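Local coordinates for protein Rik1-associated factor 1 (Schizosaccharomyces pombe, PDB 4O9D) that serves in the Clr4 methyltransferase complex, which ubiquitylates and methylates histone H3 to establish heterochromatin, and here is represented by its beta-propeller part, at residues N61-D66 against E70-L75; F103-A108 against V113-M118; N127-Y132 against Y152-S157; L239-H242 against G247-A250. All blocks are in the same frame, centred on the assembly; numbering follows the deposited sequence.

Contact 1: N61-D66 against E70-L75. With EDO (1,2-ethanediol), chain C.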
loop_
_atom_site.group_PDB
_atom_site.type_symbol
_atom_site.label_atom_id
_atom_site.label_comp_id
_atom_site.label_asym_id
_atom_site.label_seq_id
_atom_site.Cartn_x
_atom_site.Cartn_y
_atom_site.Cartn_z
ATOM N N ASN A 61 9.441 15.007 3.204
ATOM C CA ASN A 61 8.282 14.314 2.650
ATOM C C ASN A 61 7.740 13.231 3.606
ATOM O O ASN A 61 7.117 12.258 3.166
ATOM C CB ASN A 61 8.723 13.653 1.340
ATOM C CG ASN A 61 9.968 12.776 1.526
ATOM O OD1 ASN A 61 10.685 12.913 2.517
ATOM N ND2 ASN A 61 10.222 11.875 0.578
ATOM N N LEU A 62 7.967 13.406 4.907
ATOM C CA LEU A 62 7.662 12.352 5.893
ATOM C C LEU A 62 7.123 12.929 7.212
ATOM O O LEU A 62 7.859 13.558 7.980
ATOM C CB LEU A 62 8.914 11.477 6.147
ATOM C CG LEU A 62 8.695 10.336 7.151
ATOM C CD1 LEU A 62 7.640 9.340 6.643
ATOM C CD2 LEU A 62 10.016 9.626 7.506
ATOM N N TRP A 63 5.831 12.717 7.478
ATOM C CA TRP A 63 5.192 13.363 8.627
ATOM C C TRP A 63 4.546 12.365 9.587
ATOM O O TRP A 63 4.110 11.273 9.195
ATOM C CB TRP A 63 4.158 14.383 8.156
ATOM C CG TRP A 63 4.729 15.458 7.263
ATOM C CD1 TRP A 63 5.121 15.322 5.961
ATOM C CD2 TRP A 63 4.961 16.839 7.609
ATOM N NE1 TRP A 63 5.591 16.524 5.483
ATOM C CE2 TRP A 63 5.497 17.469 6.473
ATOM C CE3 TRP A 63 4.777 17.592 8.777
ATOM C CZ2 TRP A 63 5.850 18.822 6.464
ATOM C CZ3 TRP A 63 5.123 18.932 8.769
ATOM C CH2 TRP A 63 5.647 19.536 7.618
ATOM N N ILE A 64 4.500 12.745 10.858
ATOM C CA ILE A 64 3.832 11.942 11.865
ATOM C C ILE A 64 2.920 12.883 12.598
ATOM O O ILE A 64 3.365 13.958 13.040
ATOM C CB ILE A 64 4.806 11.305 12.889
ATOM C CG1 ILE A 64 5.775 10.339 12.206
ATOM C CG2 ILE A 64 4.020 10.550 13.974
ATOM C CD1 ILE A 64 6.563 9.483 13.199
ATOM N N GLY A 65 1.653 12.488 12.711
ATOM C CA GLY A 65 0.633 13.301 13.353
ATOM C C GLY A 65 0.001 12.567 14.525
ATOM O O GLY A 65 0.124 11.343 14.642
ATOM N N ASP A 66 -0.687 13.325 15.381
ATOM C CA ASP A 66 -1.283 12.810 16.602
ATOM C C ASP A 66 -2.743 13.254 16.662
ATOM O O ASP A 66 -3.029 14.451 16.615
ATOM C CB ASP A 66 -0.524 13.364 17.819
ATOM C CG ASP A 66 -1.047 12.815 19.132
ATOM O OD1 ASP A 66 -2.084 13.310 19.614
ATOM O OD2 ASP A 66 -0.427 11.874 19.676
ATOM N N GLU A 70 -3.840 16.913 17.725
ATOM C CA GLU A 70 -4.053 17.566 16.448
ATOM C C GLU A 70 -2.794 18.324 16.040
ATOM O O GLU A 70 -2.848 19.430 15.498
ATOM C CB GLU A 70 -5.283 18.477 16.529
ATOM C CG GLU A 70 -6.465 17.747 17.148
ATOM C CD GLU A 70 -7.797 18.497 17.020
ATOM O OE1 GLU A 70 -7.812 19.672 16.562
ATOM O OE2 GLU A 70 -8.831 17.887 17.373
ATOM N N THR A 71 -1.653 17.697 16.297
ATOM C CA THR A 71 -0.366 18.245 15.892
ATOM C C THR A 71 0.321 17.313 14.908
ATOM O O THR A 71 0.036 16.118 14.856
ATOM C CB THR A 71 0.562 18.454 17.095
ATOM O OG1 THR A 71 0.785 17.201 17.745
ATOM C CG2 THR A 71 -0.063 19.440 18.100
ATOM N N ILE A 72 1.246 17.872 14.143
ATOM C CA ILE A 72 1.963 17.115 13.141
ATOM C C ILE A 72 3.422 17.606 13.050
ATOM O O ILE A 72 3.716 18.790 13.240
ATOM C CB ILE A 72 1.199 17.154 11.776
ATOM C CG1 ILE A 72 1.645 16.011 10.860
ATOM C CG2 ILE A 72 1.336 18.490 11.083
ATOM C CD1 ILE A 72 0.955 16.036 9.515
ATOM N N GLN A 73 4.331 16.686 12.766
ATOM C CA GLN A 73 5.769 16.964 12.810
ATOM C C GLN A 73 6.462 16.350 11.607
ATOM O O GLN A 73 6.168 15.214 11.251
ATOM C CB GLN A 73 6.384 16.399 14.089
ATOM C CG GLN A 73 7.865 16.693 14.206
ATOM C CD GLN A 73 8.542 15.921 15.331
ATOM O OE1 GLN A 73 7.886 15.254 16.146
ATOM N NE2 GLN A 73 9.862 16.004 15.374
ATOM N N SER A 74 7.362 17.121 10.987
ATOM C CA SER A 74 8.129 16.698 9.820
ATOM C C SER A 74 9.361 15.936 10.271
ATOM O O SER A 74 10.039 16.383 11.196
ATOM C CB SER A 74 8.570 17.940 9.021
ATOM O OG SER A 74 9.323 17.594 7.861
ATOM N N LEU A 75 9.676 14.805 9.633
ATOM C CA LEU A 75 10.830 13.989 10.076
ATOM C C LEU A 75 12.056 14.181 9.193
ATOM O O LEU A 75 11.953 14.638 8.063
ATOM C CB LEU A 75 10.501 12.481 10.129
ATOM C CG LEU A 75 9.378 11.956 11.033
ATOM C CD1 LEU A 75 9.309 10.398 10.981
ATOM C CD2 LEU A 75 9.554 12.444 12.448
HETATM C C1 EDO C . 3.752 13.931 16.115
HETATM O O1 EDO C . 3.803 12.964 17.173
HETATM C C2 EDO C . 2.711 15.007 16.429
HETATM O O2 EDO C . 2.881 15.538 17.751
#

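Contact 2: F103-A108 against V113-M118. With EDO (1,2-ethanediol), chain C.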
loop_
_atom_site.group_PDB
_atom_site.type_symbol
_atom_site.label_atom_id
_atom_site.label_comp_id
_atom_site.label_asym_id
_atom_site.label_seq_id
_atom_site.Cartn_x
_atom_site.Cartn_y
_atom_site.Cartn_z
ATOM N N PHE A 103 7.086 2.544 17.459
ATOM C CA PHE A 103 7.977 2.914 16.366
ATOM C C PHE A 103 7.272 2.978 15.023
ATOM O O PHE A 103 6.231 2.349 14.833
ATOM C CB PHE A 103 9.142 1.911 16.291
ATOM C CG PHE A 103 9.963 1.851 17.568
ATOM C CD1 PHE A 103 10.861 2.867 17.879
ATOM C CD2 PHE A 103 9.816 0.793 18.460
ATOM C CE1 PHE A 103 11.607 2.828 19.065
ATOM C CE2 PHE A 103 10.555 0.749 19.646
ATOM C CZ PHE A 103 11.450 1.762 19.943
ATOM N N LEU A 104 7.855 3.757 14.115
ATOM C CA LEU A 104 7.415 3.822 12.727
ATOM C C LEU A 104 8.539 3.307 11.812
ATOM O O LEU A 104 9.676 3.754 11.919
ATOM C CB LEU A 104 7.068 5.262 12.350
ATOM C CG LEU A 104 6.684 5.520 10.887
ATOM C CD1 LEU A 104 5.344 4.854 10.528
ATOM C CD2 LEU A 104 6.644 7.040 10.553
ATOM N N TYR A 105 8.209 2.380 10.908
ATOM C CA TYR A 105 9.166 1.872 9.927
ATOM C C TYR A 105 8.921 2.505 8.542
ATOM O O TYR A 105 7.779 2.508 8.047
ATOM C CB TYR A 105 9.025 0.342 9.827
ATOM C CG TYR A 105 9.109 -0.401 11.144
ATOM C CD1 TYR A 105 10.241 -0.298 11.947
ATOM C CD2 TYR A 105 8.081 -1.234 11.569
ATOM C CE1 TYR A 105 10.337 -0.989 13.146
ATOM C CE2 TYR A 105 8.159 -1.935 12.770
ATOM C CZ TYR A 105 9.301 -1.818 13.557
ATOM O OH TYR A 105 9.419 -2.514 14.761
ATOM N N THR A 106 9.966 3.044 7.913
ATOM C CA THR A 106 9.808 3.633 6.573
ATOM C C THR A 106 10.813 3.106 5.556
ATOM O O THR A 106 11.940 2.683 5.910
ATOM C CB THR A 106 9.932 5.183 6.554
ATOM O OG1 THR A 106 11.224 5.566 7.036
ATOM C CG2 THR A 106 8.842 5.858 7.382
ATOM N N GLY A 107 10.395 3.129 4.290
ATOM C CA GLY A 107 11.230 2.718 3.175
ATOM C C GLY A 107 11.253 3.820 2.119
ATOM O O GLY A 107 10.293 4.546 1.959
ATOM N N ALA A 108 12.347 3.954 1.393
ATOM C CA ALA A 108 12.419 5.014 0.404
ATOM C C ALA A 108 13.378 4.705 -0.744
ATOM O O ALA A 108 14.088 3.685 -0.761
ATOM C CB ALA A 108 12.822 6.352 1.083
ATOM N N VAL A 113 16.023 1.334 4.915
ATOM C CA VAL A 113 14.906 1.216 5.823
ATOM C C VAL A 113 15.258 1.973 7.127
ATOM O O VAL A 113 16.327 1.733 7.704
ATOM C CB VAL A 113 14.605 -0.263 6.157
ATOM C CG1 VAL A 113 13.373 -0.349 7.016
ATOM C CG2 VAL A 113 14.400 -1.086 4.877
ATOM N N LYS A 114 14.384 2.869 7.583
ATOM C CA LYS A 114 14.613 3.606 8.844
ATOM C C LYS A 114 13.538 3.321 9.887
ATOM O O LYS A 114 12.394 2.941 9.565
ATOM C CB LYS A 114 14.743 5.118 8.601
ATOM C CG LYS A 114 16.002 5.476 7.784
ATOM C CD LYS A 114 16.096 6.953 7.368
ATOM C CE LYS A 114 17.402 7.258 6.603
ATOM N NZ LYS A 114 17.596 8.721 6.351
ATOM N N VAL A 115 13.926 3.504 11.144
ATOM C CA VAL A 115 13.059 3.240 12.285
ATOM C C VAL A 115 13.004 4.515 13.144
ATOM O O VAL A 115 14.052 4.979 13.608
ATOM C CB VAL A 115 13.638 2.082 13.148
ATOM C CG1 VAL A 115 12.747 1.829 14.348
ATOM C CG2 VAL A 115 13.803 0.824 12.313
ATOM N N TRP A 116 11.805 5.066 13.359
ATOM C CA TRP A 116 11.645 6.331 14.079
ATOM C C TRP A 116 10.811 6.149 15.356
ATOM O O TRP A 116 9.854 5.383 15.372
ATOM C CB TRP A 116 10.937 7.382 13.198
ATOM C CG TRP A 116 11.414 7.484 11.781
ATOM C CD1 TRP A 116 10.977 6.739 10.713
ATOM C CD2 TRP A 116 12.388 8.403 11.252
ATOM N NE1 TRP A 116 11.631 7.126 9.562
ATOM C CE2 TRP A 116 12.507 8.138 9.868
ATOM C CE3 TRP A 116 13.186 9.409 11.818
ATOM C CZ2 TRP A 116 13.389 8.837 9.050
ATOM C CZ3 TRP A 116 14.047 10.106 11.004
ATOM C CH2 TRP A 116 14.154 9.813 9.638
ATOM N N ASP A 117 11.135 6.876 16.425
ATOM C CA ASP A 117 10.279 6.822 17.604
ATOM C C ASP A 117 9.184 7.888 17.464
ATOM O O ASP A 117 9.184 8.676 16.510
ATOM C CB ASP A 117 11.075 6.949 18.922
ATOM C CG ASP A 117 11.692 8.336 19.131
ATOM O OD1 ASP A 117 11.173 9.342 18.598
ATOM O OD2 ASP A 117 12.711 8.418 19.857
ATOM N N MET A 118 8.242 7.914 18.395
ATOM C CA MET A 118 7.101 8.805 18.228
ATOM C C MET A 118 7.445 10.294 18.399
ATOM O O MET A 118 6.572 11.148 18.219
ATOM C CB MET A 118 5.941 8.388 19.140
ATOM C CG MET A 118 5.310 7.053 18.749
ATOM S SD MET A 118 4.800 6.974 17.001
ATOM C CE MET A 118 6.242 6.268 16.186
HETATM C C1 EDO C . 3.752 13.931 16.115
HETATM O O1 EDO C . 3.803 12.964 17.173
HETATM C C2 EDO C . 2.711 15.007 16.429
HETATM O O2 EDO C . 2.881 15.538 17.751
#

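Contact 3: N127-Y132 against Y152-S157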
loop_
_atom_site.group_PDB
_atom_site.type_symbol
_atom_site.label_atom_id
_atom_site.label_comp_id
_atom_site.label_asym_id
_atom_site.label_seq_id
_atom_site.Cartn_x
_atom_site.Cartn_y
_atom_site.Cartn_z
ATOM N N ASN A 127 21.021 -0.475 6.059
ATOM C CA ASN A 127 21.727 0.087 4.906
ATOM C C ASN A 127 22.176 -0.931 3.843
ATOM O O ASN A 127 22.663 -0.544 2.777
ATOM C CB ASN A 127 22.979 0.849 5.378
ATOM C CG ASN A 127 22.658 2.224 5.907
ATOM O OD1 ASN A 127 21.792 2.922 5.370
ATOM N ND2 ASN A 127 23.346 2.625 6.972
ATOM N N ALA A 128 22.014 -2.216 4.116
ATOM C CA ALA A 128 22.450 -3.241 3.163
ATOM C C ALA A 128 21.825 -3.128 1.759
ATOM O O ALA A 128 22.494 -3.397 0.764
ATOM C CB ALA A 128 22.211 -4.628 3.737
ATOM N N PRO A 129 20.541 -2.726 1.659
ATOM C CA PRO A 129 19.969 -2.752 0.305
ATOM C C PRO A 129 20.744 -1.879 -0.704
ATOM O O PRO A 129 21.240 -0.816 -0.346
ATOM C CB PRO A 129 18.524 -2.239 0.520
ATOM C CG PRO A 129 18.214 -2.667 1.972
ATOM C CD PRO A 129 19.537 -2.422 2.694
ATOM N N THR A 130 20.828 -2.324 -1.956
ATOM C CA THR A 130 21.616 -1.626 -2.962
ATOM C C THR A 130 20.746 -0.887 -3.996
ATOM O O THR A 130 21.257 -0.303 -4.960
ATOM C CB THR A 130 22.565 -2.617 -3.656
ATOM O OG1 THR A 130 21.804 -3.688 -4.240
ATOM C CG2 THR A 130 23.541 -3.200 -2.624
ATOM N N ASP A 131 19.430 -0.891 -3.798
ATOM C CA ASP A 131 18.545 -0.188 -4.727
ATOM C C ASP A 131 17.274 0.221 -3.948
ATOM O O ASP A 131 17.157 -0.059 -2.747
ATOM C CB ASP A 131 18.228 -1.098 -5.930
ATOM C CG ASP A 131 17.913 -0.327 -7.216
ATOM O OD1 ASP A 131 17.653 0.894 -7.188
ATOM O OD2 ASP A 131 17.912 -0.973 -8.289
ATOM N N TYR A 132 16.362 0.915 -4.612
ATOM C CA TYR A 132 15.167 1.440 -3.943
ATOM C C TYR A 132 14.477 0.379 -3.099
ATOM O O TYR A 132 14.398 -0.800 -3.485
ATOM C CB TYR A 132 14.131 1.921 -4.954
ATOM C CG TYR A 132 14.576 3.017 -5.889
ATOM C CD1 TYR A 132 15.716 3.763 -5.634
ATOM C CD2 TYR A 132 13.827 3.319 -7.025
ATOM C CE1 TYR A 132 16.108 4.774 -6.491
ATOM C CE2 TYR A 132 14.223 4.318 -7.894
ATOM C CZ TYR A 132 15.364 5.039 -7.619
ATOM O OH TYR A 132 15.748 6.047 -8.472
ATOM N N TYR A 152 16.185 -8.691 -4.041
ATOM C CA TYR A 152 16.107 -9.329 -2.718
ATOM C C TYR A 152 14.886 -8.890 -1.904
ATOM O O TYR A 152 14.495 -7.728 -1.963
ATOM C CB TYR A 152 17.347 -8.945 -1.880
ATOM C CG TYR A 152 18.607 -9.656 -2.320
ATOM C CD1 TYR A 152 19.149 -9.430 -3.583
ATOM C CD2 TYR A 152 19.263 -10.555 -1.470
ATOM C CE1 TYR A 152 20.324 -10.081 -4.000
ATOM C CE2 TYR A 152 20.421 -11.217 -1.884
ATOM C CZ TYR A 152 20.946 -10.970 -3.148
ATOM O OH TYR A 152 22.088 -11.625 -3.566
ATOM N N GLY A 153 14.333 -9.811 -1.111
ATOM C CA GLY A 153 13.580 -9.455 0.088
ATOM C C GLY A 153 14.492 -9.536 1.333
ATOM O O GLY A 153 15.499 -10.252 1.340
ATOM N N TYR A 154 14.157 -8.789 2.374
ATOM C CA TYR A 154 14.864 -8.893 3.652
ATOM C C TYR A 154 13.833 -9.056 4.787
ATOM O O TYR A 154 12.690 -8.565 4.680
ATOM C CB TYR A 154 15.702 -7.644 3.873
ATOM C CG TYR A 154 16.665 -7.321 2.753
ATOM C CD1 TYR A 154 17.951 -7.861 2.735
ATOM C CD2 TYR A 154 16.305 -6.459 1.729
ATOM C CE1 TYR A 154 18.846 -7.566 1.707
ATOM C CE2 TYR A 154 17.184 -6.149 0.710
ATOM C CZ TYR A 154 18.469 -6.715 0.709
ATOM O OH TYR A 154 19.352 -6.410 -0.296
ATOM N N LEU A 155 14.210 -9.804 5.824
ATOM C CA LEU A 155 13.437 -9.875 7.059
ATOM C C LEU A 155 14.271 -9.222 8.178
ATOM O O LEU A 155 15.422 -9.621 8.412
ATOM C CB LEU A 155 13.109 -11.326 7.435
ATOM C CG LEU A 155 12.180 -12.152 6.520
ATOM C CD1 LEU A 155 12.096 -13.576 7.072
ATOM C CD2 LEU A 155 10.776 -11.503 6.394
ATOM N N LEU A 156 13.689 -8.252 8.874
ATOM C CA LEU A 156 14.405 -7.514 9.914
ATOM C C LEU A 156 13.694 -7.576 11.254
ATOM O O LEU A 156 12.487 -7.397 11.309
ATOM C CB LEU A 156 14.527 -6.044 9.518
ATOM C CG LEU A 156 15.203 -5.745 8.188
ATOM C CD1 LEU A 156 15.177 -4.249 7.876
ATOM C CD2 LEU A 156 16.623 -6.275 8.210
ATOM N N SER A 157 14.421 -7.822 12.341
ATOM C CA SER A 157 13.804 -7.691 13.660
ATOM C C SER A 157 14.362 -6.480 14.390
ATOM O O SER A 157 15.466 -6.014 14.083
ATOM C CB SER A 157 13.960 -8.962 14.497
ATOM O OG SER A 157 15.248 -9.061 15.053
#

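Contact 4: L239-H242 against G247-A250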
loop_
_atom_site.group_PDB
_atom_site.type_symbol
_atom_site.label_atom_id
_atom_site.label_comp_id
_atom_site.label_asym_id
_atom_site.label_seq_id
_atom_site.Cartn_x
_atom_site.Cartn_y
_atom_site.Cartn_z
ATOM N N LEU A 239 -0.995 -7.103 -4.278
ATOM C CA LEU A 239 -1.250 -8.276 -3.431
ATOM C C LEU A 239 -2.218 -7.840 -2.369
ATOM O O LEU A 239 -2.032 -6.766 -1.760
ATOM C CB LEU A 239 0.038 -8.730 -2.698
ATOM C CG LEU A 239 1.233 -9.289 -3.451
ATOM C CD1 LEU A 239 2.340 -9.752 -2.429
ATOM C CD2 LEU A 239 0.859 -10.464 -4.315
ATOM N N TYR A 240 -3.252 -8.640 -2.132
ATOM C CA TYR A 240 -4.238 -8.265 -1.132
ATOM C C TYR A 240 -4.696 -9.506 -0.376
ATOM O O TYR A 240 -5.186 -10.441 -0.993
ATOM C CB TYR A 240 -5.434 -7.564 -1.801
ATOM C CG TYR A 240 -6.519 -7.146 -0.861
ATOM C CD1 TYR A 240 -7.435 -8.075 -0.366
ATOM C CD2 TYR A 240 -6.659 -5.816 -0.479
ATOM C CE1 TYR A 240 -8.471 -7.684 0.483
ATOM C CE2 TYR A 240 -7.709 -5.412 0.376
ATOM C CZ TYR A 240 -8.599 -6.359 0.855
ATOM O OH TYR A 240 -9.600 -5.988 1.725
ATOM N N MET A 241 -4.537 -9.496 0.948
ATOM C CA MET A 241 -4.916 -10.629 1.803
ATOM C C MET A 241 -6.333 -10.413 2.402
ATOM O O MET A 241 -6.624 -9.358 2.988
ATOM C CB MET A 241 -3.875 -10.801 2.933
ATOM C CG MET A 241 -4.208 -11.912 3.941
ATOM S SD MET A 241 -3.966 -13.582 3.242
ATOM C CE MET A 241 -2.168 -13.643 3.121
ATOM N N HIS A 242 -7.221 -11.393 2.246
ATOM C CA HIS A 242 -8.530 -11.294 2.884
ATOM C C HIS A 242 -8.370 -11.196 4.407
ATOM O O HIS A 242 -7.456 -11.807 4.992
ATOM C CB HIS A 242 -9.441 -12.450 2.483
ATOM C CG HIS A 242 -10.877 -12.207 2.796
ATOM N ND1 HIS A 242 -11.496 -12.731 3.909
ATOM C CD2 HIS A 242 -11.818 -11.477 2.152
ATOM C CE1 HIS A 242 -12.757 -12.334 3.938
ATOM N NE2 HIS A 242 -12.980 -11.583 2.878
ATOM N N GLY A 247 -7.244 -16.592 2.158
ATOM C CA GLY A 247 -6.783 -16.469 0.786
ATOM C C GLY A 247 -6.395 -15.051 0.412
ATOM O O GLY A 247 -6.725 -14.092 1.118
ATOM N N PHE A 248 -5.678 -14.916 -0.698
ATOM C CA PHE A 248 -5.261 -13.612 -1.166
ATOM C C PHE A 248 -5.353 -13.550 -2.673
ATOM O O PHE A 248 -5.427 -14.593 -3.335
ATOM C CB PHE A 248 -3.850 -13.264 -0.671
ATOM C CG PHE A 248 -2.747 -14.177 -1.190
ATOM C CD1 PHE A 248 -2.513 -15.414 -0.610
ATOM C CD2 PHE A 248 -1.889 -13.749 -2.192
ATOM C CE1 PHE A 248 -1.489 -16.249 -1.077
ATOM C CE2 PHE A 248 -0.876 -14.554 -2.663
ATOM C CZ PHE A 248 -0.668 -15.815 -2.099
ATOM N N VAL A 249 -5.418 -12.334 -3.209
ATOM C CA VAL A 249 -5.364 -12.156 -4.648
ATOM C C VAL A 249 -4.064 -11.461 -4.990
ATOM O O VAL A 249 -3.544 -10.685 -4.193
ATOM C CB VAL A 249 -6.531 -11.314 -5.226
ATOM C CG1 VAL A 249 -7.868 -12.141 -5.239
ATOM C CG2 VAL A 249 -6.684 -9.966 -4.478
ATOM N N ALA A 250 -3.564 -11.749 -6.183
ATOM C CA ALA A 250 -2.413 -11.075 -6.753
ATOM C C ALA A 250 -2.739 -10.701 -8.177
ATOM O O ALA A 250 -3.251 -11.530 -8.924
ATOM C CB ALA A 250 -1.234 -11.979 -6.746
#

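Contact 1: N61-D66 against E70-L75
Trp63 lays the six-membered ring of its indole across Ser74, the residue it faces in a non-hydrogen-bonded pair. Ser74 CB sits 3.6 Å from the centroid of that Trp63 ring and only 11° off its normal, a CH-pi contact over the face. The indole reaches its neighbour because CG of Trp63 stands anti to the carbonyl carbon (chi1 -58°), carrying the ring over the adjacent strand, where Ile72 CD1 also meets Trp63 CB. With an alanine here, Ser74 would probably lose the surface lying against its CB, and Phe26 its edge-to-face ring partner. On the face holding Ile64, Leu62, Ile64 and Leu75 form an aliphatic cluster: Leu75 CD1 lies 3.6 Å from Leu62 CD2 and equally 3.6 Å from Ile64 CD1, the leucine crossing both side chains obliquely. Between these faces the Ile64–Gln73 pair is bonded in both directions, with Ile64 N to Gln73 O at 3.0 Å. At the turn, Thr71 OG1 holds O2 of a 1,2-ethanediol at 2.7 Å. Asp66 faces both Glu70 and Thr71, Asp66 N bonding Thr71 O at 2.9 Å: a G1 beta bulge closing an antiparallel hairpin, the third and fourth strands of a propeller blade, with strand 420-422 lying beyond.

Contact 2: F103-A108 against V113-M118
Thr106 OG1 is gripped from two directions, by Trp116 NE1 across the strands and by His78 NE2 from the preceding loop. Trp116 donates to Thr106 OG1 at 3.0 Å in a nearly straight bond (168°), and the oxygen lies only 5° out of the indole plane, so it meets the ring at its edge. The threonine offers the oxygen because OG1 is turned between its own N and carbonyl carbon (chi1 60°), while the side chains of Thr106 and Trp116 cross at about a right angle. With its N-H engaged in this way, the indole rotation is fixed, and Trp116 CD1 rests 3.5 Å from Leu104 O. The histidine, threonine and tryptophan fit three members of the hydrogen-bonded tetrad known from WD40 blades.

The main chains support this pairing: Leu104 N and Trp116 O are 2.9 Å apart, and Thr106 and Lys114 also form a hydrogen-bonded pair. On the other face Tyr105 and Val115 run side by side, Val115 CG2 meeting Tyr105 CD1 in the ring plane at 3.8 Å. Met118 folds back so that CE comes 3.6 Å from Leu104 N. Strand 87-97 flanks 103-108 and strand 122-126 flanks 113-117; strand 62-66 of the previous blade packs on Leu104, Thr106 and Trp116, whereas the Tyr105 hydroxyl bonds Asp142 and Thr158 in the blade that follows.

Contact 3: N127-Y132 against Y152-S157
Pro129 presses its ring against the phenol of Tyr154 where the chain crosses between two blades of the beta propeller. Residues 127-132 leave strand 122-126, at the outside of one blade, and lead into strand 133-138, the first strand of the next; Tyr154 stands on the third strand of that second blade. The tight part is small, and the two segments together bury just 115 Å². Pro129 CG touches Tyr154 CE2 at 3.8 Å, the two side chains crossing at a slant, and Pro129 CA lies 3.8 Å from Tyr154 OH. Because CG of Tyr154 is anti to its carbonyl carbon (chi1 -55°), the phenol leans out of the strand toward the loop. There Asn150 ND2 binds both Tyr154 OH and Thr130 OG1, joining the segments through a third residue, and Phe126 meets the tyrosine ring edge-to-face.

The other side is loose. Ala128 approaches Tyr154 only distantly, its O being 4.5 Å from the OH, and Asn127, Ala128 and Thr130 are exposed to solvent. Beyond them the loop has other contacts: Tyr132 stacks on Phe109 as the chain enters strand 133-138, and the Asp131 carboxylate accepts the N-H of the next residue. Tyr132 N donates to Asp131 OD1 at 2.9 Å, reaching this oxygen from its anti side and 33° out of the carboxylate plane.

Contact 4: L239-H242 against G247-A250
Met241 and Phe248 face each other as a non-hydrogen-bonded pair, their side chains crossing at a slant. The sulfur does most of the touching: Met241 SD is 3.9 Å from Phe248 CB and 3.5 Å from Gly247 O, while Met241 CE reaches Phe248 CD1 at 4.1 Å. Two bends beyond CG, at chi2 and chi3, fold the thioether back toward the neighbouring strand. Along the same face Leu239 CD2 closes on Ala250 CB at 3.5 Å. On the opposite face Tyr240 CB meets Val249 CG2 at 3.8 Å.

The next layer is the ladder that sets this register. Tyr240 and Val249 exchange bonds in both directions, Tyr240 N to Val249 O measuring 2.9 Å, and His242 N adds one to Gly247 O at 3.0 Å. Phe248 CB sits tightly against Tyr240 O, 3.1 Å away, its ring carbon CG turned between N and carbonyl carbon (chi1 64°). A serine in place of Met241, lacking the thioether, would probably leave a gap beside Phe248 CB and Gly247 O.

Farther out, strand 258-264 continues the sheet beyond 247-250, Leu185 and Ile200 of the preceding blade pack on Leu239, and Ser244 OG bonds His242 ND1 in the connecting turn. Chemically, then, backbone bonds fix the alignment of this hairpin between the first two strands of a blade, while mostly apolar side-chain contacts, less directional than the backbone bonds, line both faces.

How the contacts relate
Contacts 1 and 2 belong to successive blades and meet directly, their centres 13 Å apart: Ile64 CD1 lies 3.6 Å from Leu104 CD2, and Leu75 CD1 is 3.7 Å from Trp116 CD2. They also share one 1,2-ethanediol, probably from the crystallisation liquor, hydrogen-bonded to Thr71 and only weakly to Met118 O. Contact 3 follows contact 2 along the chain and round the ring, with centres 14 Å apart and nearest atoms about 4 Å apart, without touching. Contact 4 lies on the opposite side of the chain's centre from contacts 1 and 2, its centre 31 Å and 25 Å from theirs, as expected for blades set round a propeller.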